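Local coordinates for protein telomerase reverse transcriptase (Candida tropicalis MYA-3404, PDB 6ZD1) that probably extends telomeres as a reverse transcriptase, copying a template within the telomerase RNA to add simple sequence repeats to chromosome ends, at residues A[2-15]-A[37-49]. Residues are numbered along the deposited sequence; the frame is centred on the assembly and turned at random.
Sequences EIIRTNVQEVLAEI and IKNVVSRIISNDK
Asp48 turns its carboxylate into the start of the modelled chain and takes up three successive backbone N-H groups. Ile3 N sits at the mouth between the two oxygens and is shared by their syn lone pairs, 3.1 Å from Asp48 OD1. Ile4 N and Glu2 N each meet one oxygen from out of the carboxylate plane: Ile4 N gives a straighter bond to Asp48 OD2 (2.7 Å, 164°), and Glu2 N a longer one to OD1. With CG anti to its own N (chi1 -179°), Asp48 reaches across to residues 2-4, which precede helix 8-14. The hydroxyl of Tyr53 also bonds to OD1, and together with the three N-H groups it would restrict the rotation of the carboxylate. Lys49 folds back at chi2 and lays NZ 2.7 Å from Ile4 O; NZ also makes a weak, long salt bridge to Asp48 OD2 (3.3 Å).

Beside this polar end, Ile4 pushes CD1 between Ile44 CG2 (3.7 Å) and Ile45 CG1, crossing both side chains at about a right angle. Further along, Val8 is a knob in the hole formed by Lys38, Val41, Ser42 and Ile45; its CG1 lies 3.6 Å from Lys38 CG, while CG2 faces Ile45 CD1. Val11 and Val41 lie alongside each other, pointing opposite ways, with their CG1 methyls 3.7 Å apart, and Leu12 CD1 rests on Ile37 CG2 and on the backbone N and CB of Lys38. Helix 158-179 lies against Ile4, Val11 and Ile44 as a third side. The axis of 8-14 runs at 128° to that of segment 37-49, within helix 36-50: helix-on-helix packing with one knob-into-hole contact, at Val8.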
loop_
_atom_site.group_PDB
_atom_site.type_symbol
_atom_site.label_atom_id
_atom_site.label_comp_id
_atom_site.label_asym_id
_atom_site.label_seq_id
_atom_site.Cartn_x
_atom_site.Cartn_y
_atom_site.Cartn_z
ATOM N N GLU A 2 24.209 7.795 21.301
ATOM C CA GLU A 2 24.223 7.209 19.967
ATOM C C GLU A 2 22.856 7.311 19.288
ATOM O O GLU A 2 22.479 6.450 18.497
ATOM C CB GLU A 2 24.673 5.751 20.039
ATOM C CG GLU A 2 23.905 4.917 21.044
ATOM C CD GLU A 2 24.495 3.536 21.211
ATOM O OE1 GLU A 2 25.733 3.399 21.082
ATOM O OE2 GLU A 2 23.721 2.587 21.462
ATOM N N ILE A 3 22.119 8.372 19.613
ATOM C CA ILE A 3 20.858 8.691 18.961
ATOM C C ILE A 3 20.987 9.921 18.070
ATOM O O ILE A 3 20.408 9.970 16.982
ATOM C CB ILE A 3 19.734 8.879 20.006
ATOM C CG1 ILE A 3 19.271 7.523 20.543
ATOM C CG2 ILE A 3 18.559 9.648 19.424
ATOM C CD1 ILE A 3 18.653 6.627 19.489
ATOM N N ILE A 4 21.746 10.915 18.516
ATOM C CA ILE A 4 22.049 12.111 17.739
ATOM C C ILE A 4 23.453 11.938 17.173
ATOM O O ILE A 4 24.436 11.919 17.922
ATOM C CB ILE A 4 21.951 13.375 18.603
ATOM C CG1 ILE A 4 20.667 13.342 19.432
ATOM C CG2 ILE A 4 22.032 14.635 17.742
ATOM C CD1 ILE A 4 20.531 14.487 20.408
ATOM N N ARG A 5 23.556 11.815 15.852
ATOM C CA ARG A 5 24.839 11.664 15.170
ATOM C C ARG A 5 25.173 12.914 14.359
ATOM O O ARG A 5 25.715 12.841 13.254
ATOM C CB ARG A 5 24.849 10.408 14.298
ATOM C CG ARG A 5 25.400 9.165 15.018
ATOM C CD ARG A 5 24.727 7.867 14.561
ATOM N NE ARG A 5 23.285 7.887 14.799
ATOM C CZ ARG A 5 22.472 6.848 14.626
ATOM N NH1 ARG A 5 22.953 5.681 14.213
ATOM N NH2 ARG A 5 21.173 6.974 14.869
ATOM N N THR A 6 24.829 14.077 14.910
ATOM C CA THR A 6 25.254 15.372 14.401
ATOM C C THR A 6 25.703 16.218 15.586
ATOM O O THR A 6 25.319 15.963 16.731
ATOM C CB THR A 6 24.135 16.080 13.618
ATOM O OG1 THR A 6 22.932 16.089 14.396
ATOM C CG2 THR A 6 23.867 15.371 12.299
ATOM N N ASN A 7 26.536 17.219 15.315
ATOM C CA ASN A 7 27.053 18.058 16.386
ATOM C C ASN A 7 26.106 19.227 16.644
ATOM O O ASN A 7 25.105 19.416 15.949
ATOM C CB ASN A 7 28.469 18.542 16.062
ATOM C CG ASN A 7 28.558 19.274 14.733
ATOM O OD1 ASN A 7 27.574 19.812 14.232
ATOM N ND2 ASN A 7 29.755 19.298 14.155
ATOM N N VAL A 8 26.425 20.024 17.670
ATOM C CA VAL A 8 25.607 21.192 17.989
ATOM C C VAL A 8 25.583 22.163 16.819
ATOM O O VAL A 8 24.563 22.813 16.557
ATOM C CB VAL A 8 26.126 21.879 19.269
ATOM C CG1 VAL A 8 25.158 22.964 19.718
ATOM C CG2 VAL A 8 26.352 20.859 20.373
ATOM N N GLN A 9 26.699 22.272 16.096
ATOM C CA GLN A 9 26.764 23.180 14.957
ATOM C C GLN A 9 25.774 22.776 13.872
ATOM O O GLN A 9 25.128 23.635 13.260
ATOM C CB GLN A 9 28.191 23.207 14.406
ATOM C CG GLN A 9 28.391 24.109 13.206
ATOM C CD GLN A 9 29.811 24.051 12.675
ATOM O OE1 GLN A 9 30.608 23.208 13.090
ATOM N NE2 GLN A 9 30.136 24.950 11.755
ATOM N N GLU A 10 25.631 21.472 13.628
ATOM C CA GLU A 10 24.739 20.999 12.572
ATOM C C GLU A 10 23.275 21.069 12.988
ATOM O O GLU A 10 22.416 21.430 12.175
ATOM C CB GLU A 10 25.112 19.568 12.175
ATOM C CG GLU A 10 26.352 19.469 11.294
ATOM C CD GLU A 10 27.062 18.132 11.425
ATOM O OE1 GLU A 10 28.274 18.131 11.730
ATOM O OE2 GLU A 10 26.412 17.084 11.228
ATOM N N VAL A 11 22.969 20.736 14.243
ATOM C CA VAL A 11 21.582 20.776 14.701
ATOM C C VAL A 11 21.077 22.212 14.731
ATOM O O VAL A 11 19.964 22.505 14.280
ATOM C CB VAL A 11 21.443 20.103 16.078
ATOM C CG1 VAL A 11 20.033 20.300 16.619
ATOM C CG2 VAL A 11 21.770 18.624 15.982
ATOM N N LEU A 12 21.889 23.130 15.262
ATOM C CA LEU A 12 21.501 24.535 15.269
ATOM C C LEU A 12 21.359 25.076 13.852
ATOM O O LEU A 12 20.550 25.977 13.608
ATOM C CB LEU A 12 22.516 25.351 16.069
ATOM C CG LEU A 12 22.205 26.826 16.329
ATOM C CD1 LEU A 12 22.325 27.149 17.811
ATOM C CD2 LEU A 12 23.130 27.712 15.513
ATOM N N ALA A 13 22.116 24.523 12.901
ATOM C CA ALA A 13 21.964 24.924 11.509
ATOM C C ALA A 13 20.674 24.396 10.901
ATOM O O ALA A 13 20.172 24.980 9.936
ATOM C CB ALA A 13 23.160 24.441 10.684
ATOM N N GLU A 14 20.114 23.324 11.456
ATOM C CA GLU A 14 18.864 22.783 10.944
ATOM C C GLU A 14 17.666 23.622 11.350
ATOM O O GLU A 14 16.595 23.483 10.749
ATOM C CB GLU A 14 18.665 21.353 11.441
ATOM C CG GLU A 14 18.545 20.329 10.339
ATOM C CD GLU A 14 18.017 19.007 10.847
ATOM O OE1 GLU A 14 16.841 18.962 11.265
ATOM O OE2 GLU A 14 18.782 18.020 10.841
ATOM N N ILE A 15 17.826 24.498 12.341
ATOM C CA ILE A 15 16.710 25.233 12.912
ATOM C C ILE A 15 16.621 26.655 12.358
ATOM O O ILE A 15 15.751 27.425 12.769
ATOM C CB ILE A 15 16.810 25.222 14.447
ATOM C CG1 ILE A 15 17.210 23.822 14.919
ATOM C CG2 ILE A 15 15.495 25.578 15.096
ATOM C CD1 ILE A 15 17.242 23.659 16.430
ATOM N N ILE A 37 19.228 28.605 22.364
ATOM C CA ILE A 37 19.041 27.408 21.551
ATOM C C ILE A 37 20.252 26.495 21.677
ATOM O O ILE A 37 20.126 25.296 21.952
ATOM C CB ILE A 37 18.777 27.789 20.084
ATOM C CG1 ILE A 37 17.512 28.640 19.983
ATOM C CG2 ILE A 37 18.663 26.538 19.222
ATOM C CD1 ILE A 37 16.302 27.985 20.604
ATOM N N LYS A 38 21.449 27.055 21.488
ATOM C CA LYS A 38 22.659 26.253 21.619
ATOM C C LYS A 38 22.793 25.681 23.023
ATOM O O LYS A 38 23.378 24.607 23.204
ATOM C CB LYS A 38 23.885 27.095 21.260
ATOM C CG LYS A 38 25.179 26.303 21.172
ATOM C CD LYS A 38 26.355 27.194 20.806
ATOM C CE LYS A 38 26.163 27.815 19.431
ATOM N NZ LYS A 38 27.301 28.699 19.050
ATOM N N ASN A 39 22.234 26.365 24.023
ATOM C CA ASN A 39 22.260 25.828 25.379
ATOM C C ASN A 39 21.411 24.569 25.484
ATOM O O ASN A 39 21.811 23.594 26.131
ATOM C CB ASN A 39 21.784 26.887 26.373
ATOM C CG ASN A 39 22.069 26.505 27.814
ATOM O OD1 ASN A 39 21.313 25.757 28.433
ATOM N ND2 ASN A 39 23.163 27.023 28.355
ATOM N N VAL A 40 20.252 24.556 24.822
ATOM C CA VAL A 40 19.390 23.382 24.876
ATOM C C VAL A 40 19.969 22.257 24.031
ATOM O O VAL A 40 20.037 21.105 24.475
ATOM C CB VAL A 40 17.963 23.745 24.427
ATOM C CG1 VAL A 40 17.078 22.502 24.400
ATOM C CG2 VAL A 40 17.376 24.805 25.342
ATOM N N VAL A 41 20.417 22.572 22.812
ATOM C CA VAL A 41 20.950 21.534 21.934
ATOM C C VAL A 41 22.164 20.875 22.572
ATOM O O VAL A 41 22.344 19.653 22.484
ATOM C CB VAL A 41 21.283 22.115 20.548
ATOM C CG1 VAL A 41 21.913 21.051 19.667
ATOM C CG2 VAL A 41 20.032 22.674 19.891
ATOM N N SER A 42 22.993 21.664 23.261
ATOM C CA SER A 42 24.164 21.095 23.916
ATOM C C SER A 42 23.758 20.151 25.037
ATOM O O SER A 42 24.332 19.067 25.181
ATOM C CB SER A 42 25.060 22.208 24.460
ATOM O OG SER A 42 25.459 23.094 23.432
ATOM N N ARG A 43 22.751 20.533 25.825
ATOM C CA ARG A 43 22.335 19.681 26.932
ATOM C C ARG A 43 21.630 18.424 26.443
ATOM O O ARG A 43 21.738 17.370 27.080
ATOM C CB ARG A 43 21.439 20.468 27.885
ATOM C CG ARG A 43 22.208 21.431 28.770
ATOM C CD ARG A 43 21.390 22.664 29.079
ATOM N NE ARG A 43 20.182 22.356 29.830
ATOM C CZ ARG A 43 19.083 23.099 29.797
ATOM N NH1 ARG A 43 19.040 24.184 29.037
ATOM N NH2 ARG A 43 18.026 22.752 30.517
ATOM N N ILE A 44 20.922 18.504 25.315
ATOM C CA ILE A 44 20.285 17.312 24.765
ATOM C C ILE A 44 21.338 16.358 24.219
ATOM O O ILE A 44 21.319 15.156 24.509
ATOM C CB ILE A 44 19.259 17.699 23.687
ATOM C CG1 ILE A 44 18.089 18.453 24.321
ATOM C CG2 ILE A 44 18.774 16.457 22.949
ATOM C CD1 ILE A 44 17.056 18.922 23.327
ATOM N N ILE A 45 22.287 16.885 23.442
ATOM C CA ILE A 45 23.352 16.049 22.896
ATOM C C ILE A 45 24.191 15.457 24.022
ATOM O O ILE A 45 24.630 14.303 23.950
ATOM C CB ILE A 45 24.206 16.857 21.901
ATOM C CG1 ILE A 45 23.377 17.206 20.665
ATOM C CG2 ILE A 45 25.444 16.080 21.488
ATOM C CD1 ILE A 45 24.165 17.915 19.582
ATOM N N SER A 46 24.409 16.227 25.091
ATOM C CA SER A 46 25.187 15.713 26.213
ATOM C C SER A 46 24.469 14.565 26.907
ATOM O O SER A 46 25.091 13.549 27.241
ATOM C CB SER A 46 25.486 16.832 27.212
ATOM O OG SER A 46 24.319 17.204 27.923
ATOM N N ASN A 47 23.158 14.701 27.121
ATOM C CA ASN A 47 22.403 13.606 27.715
ATOM C C ASN A 47 22.424 12.378 26.822
ATOM O O ASN A 47 22.445 11.246 27.319
ATOM C CB ASN A 47 20.965 14.049 27.988
ATOM C CG ASN A 47 20.880 15.088 29.085
ATOM O OD1 ASN A 47 21.700 15.100 30.004
ATOM N ND2 ASN A 47 19.887 15.967 28.999
ATOM N N ASP A 48 22.450 12.586 25.503
ATOM C CA ASP A 48 22.488 11.470 24.564
ATOM C C ASP A 48 23.744 10.625 24.751
ATOM O O ASP A 48 23.687 9.392 24.679
ATOM C CB ASP A 48 22.404 12.005 23.135
ATOM C CG ASP A 48 22.410 10.907 22.098
ATOM O OD1 ASP A 48 21.996 9.772 22.422
ATOM O OD2 ASP A 48 22.839 11.178 20.958
ATOM N N LYS A 49 24.888 11.267 25.001
ATOM C CA LYS A 49 26.141 10.519 25.063
ATOM C C LYS A 49 26.264 9.715 26.352
ATOM O O LYS A 49 26.887 8.647 26.353
ATOM C CB LYS A 49 27.333 11.465 24.912
ATOM C CG LYS A 49 27.236 12.411 23.722
ATOM C CD LYS A 49 26.837 11.692 22.440
ATOM C CE LYS A 49 26.469 12.692 21.349
ATOM N NZ LYS A 49 25.942 12.057 20.107
#